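Local coordinates for sister chromatid cohesion protein (Chaetomium thermophilum, PDB 5T8V) that probably loads cohesin onto chromatin, acting as the loader subunit Scc2, of which this chain is the C-terminal, HEAT-repeat fragment, at residues A[134-138]-A[206-210]. Residue numbers count along the deposited sequence, not the author numbering.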
loop_
_atom_site.group_PDB
_atom_site.type_symbol
_atom_site.label_atom_id
_atom_site.label_comp_id
_atom_site.label_asym_id
_atom_site.label_seq_id
_atom_site.Cartn_x
_atom_site.Cartn_y
_atom_site.Cartn_z
ATOM N N MET A 134 -59.451 22.976 -12.831
ATOM C CA MET A 134 -58.886 21.945 -11.964
ATOM C C MET A 134 -59.250 22.199 -10.506
ATOM O O MET A 134 -59.757 21.307 -9.814
ATOM C CB MET A 134 -57.369 21.888 -12.139
ATOM C CG MET A 134 -56.906 21.600 -13.563
ATOM S SD MET A 134 -57.645 20.119 -14.280
ATOM C CE MET A 134 -58.798 20.847 -15.443
ATOM N N ARG A 135 -59.004 23.419 -10.020
ATOM C CA ARG A 135 -59.330 23.721 -8.629
ATOM C C ARG A 135 -60.797 23.437 -8.333
ATOM O O ARG A 135 -61.131 22.909 -7.266
ATOM C CB ARG A 135 -58.990 25.173 -8.310
ATOM C CG ARG A 135 -59.456 25.609 -6.935
ATOM C CD ARG A 135 -58.644 26.779 -6.430
ATOM N NE ARG A 135 -57.278 26.389 -6.097
ATOM C CZ ARG A 135 -56.282 27.247 -5.899
ATOM N NH1 ARG A 135 -56.490 28.552 -6.010
ATOM N NH2 ARG A 135 -55.072 26.800 -5.597
ATOM N N ILE A 136 -61.688 23.780 -9.265
ATOM C CA ILE A 136 -63.099 23.441 -9.101
ATOM C C ILE A 136 -63.268 21.936 -8.956
ATOM O O ILE A 136 -64.118 21.462 -8.191
ATOM C CB ILE A 136 -63.924 23.997 -10.278
ATOM C CG1 ILE A 136 -64.015 25.521 -10.169
ATOM C CG2 ILE A 136 -65.324 23.374 -10.307
ATOM C CD1 ILE A 136 -64.592 26.196 -11.395
ATOM N N MET A 137 -62.467 21.159 -9.687
ATOM C CA MET A 137 -62.489 19.709 -9.528
ATOM C C MET A 137 -61.750 19.234 -8.283
ATOM O O MET A 137 -61.713 18.024 -8.034
ATOM C CB MET A 137 -61.895 19.033 -10.765
ATOM C CG MET A 137 -62.871 18.908 -11.920
ATOM S SD MET A 137 -62.201 17.980 -13.310
ATOM C CE MET A 137 -61.048 19.173 -13.975
ATOM N N CYS A 138 -61.169 20.142 -7.495
ATOM C CA CYS A 138 -60.487 19.788 -6.255
ATOM C C CYS A 138 -61.255 20.251 -5.018
ATOM O O CYS A 138 -60.652 20.540 -3.982
ATOM C CB CYS A 138 -59.075 20.369 -6.240
ATOM S SG CYS A 138 -57.956 19.603 -7.421
ATOM N N MET A 206 -50.914 22.996 -9.962
ATOM C CA MET A 206 -52.329 22.681 -9.807
ATOM C C MET A 206 -52.651 21.284 -10.322
ATOM O O MET A 206 -53.555 20.627 -9.797
ATOM C CB MET A 206 -53.190 23.715 -10.529
ATOM C CG MET A 206 -54.685 23.533 -10.290
ATOM S SD MET A 206 -55.126 23.634 -8.542
ATOM C CE MET A 206 -56.147 22.176 -8.371
ATOM N N MET A 207 -51.941 20.818 -11.352
ATOM C CA MET A 207 -52.118 19.442 -11.807
ATOM C C MET A 207 -51.585 18.457 -10.777
ATOM O O MET A 207 -52.232 17.437 -10.483
ATOM C CB MET A 207 -51.420 19.236 -13.151
ATOM C CG MET A 207 -51.929 20.135 -14.261
ATOM S SD MET A 207 -53.658 19.839 -14.673
ATOM C CE MET A 207 -53.562 18.224 -15.437
ATOM N N SER A 208 -50.400 18.742 -10.223
ATOM C CA SER A 208 -49.883 17.923 -9.130
ATOM C C SER A 208 -50.922 17.766 -8.032
ATOM O O SER A 208 -51.125 16.664 -7.510
ATOM C CB SER A 208 -48.605 18.538 -8.559
ATOM O OG SER A 208 -47.523 18.400 -9.462
ATOM N N GLU A 209 -51.595 18.859 -7.671
ATOM C CA GLU A 209 -52.672 18.764 -6.691
ATOM C C GLU A 209 -53.833 17.935 -7.229
ATOM O O GLU A 209 -54.399 17.107 -6.506
ATOM C CB GLU A 209 -53.146 20.163 -6.301
ATOM C CG GLU A 209 -54.287 20.183 -5.298
ATOM C CD GLU A 209 -54.718 21.591 -4.941
ATOM O OE1 GLU A 209 -53.940 22.536 -5.198
ATOM O OE2 GLU A 209 -55.838 21.751 -4.409
ATOM N N LEU A 210 -54.194 18.136 -8.499
ATOM C CA LEU A 210 -55.339 17.445 -9.081
ATOM C C LEU A 210 -55.221 15.938 -8.918
ATOM O O LEU A 210 -56.122 15.285 -8.378
ATOM C CB LEU A 210 -55.473 17.796 -10.565
ATOM C CG LEU A 210 -56.586 17.050 -11.320
ATOM C CD1 LEU A 210 -57.938 17.694 -11.062
ATOM C CD2 LEU A 210 -56.289 16.984 -12.802
#
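Sulfur-bearing side chains fill most of the gap between the end of helix 120-136 and helix 190-213. The main bump from helix 190-213 is M206, whose long, flexible side chain puts CE 3.3 Å from SG of C138 and 3.5 Å from the backbone N of R135, in a hollow lined by M134, R135 and C138. C138 suits its place by being small: SG sits 3.8 Å from CA of L210, and the CA atoms of these two residues come within 6.3 Å. M134 packs CB on CG of M206 (3.7 Å); unbranched and pliable like M207, it follows the irregular gap, its CG 3.9 Å from SD of M207. The branched end of L210 fills the hollow between M134, M137 and C138, with CD2 3.7 Å from SD of M134 and CD1 4.2 Å from CB of M137. At the border, long R135 carries its charge past the apolar contact, NH2 4.4 Å from OE1 of E209, beyond a salt bridge; E209 pairs with K213, and R135 hydrogen-bonds a citrate, probably from the crystallisation liquor. Helix 149-172 also touches M134, M207 and L210. Near the chain's N-terminal end, this apolar interdigitation is consistent with the helix-on-helix packing of a HEAT-repeat protein.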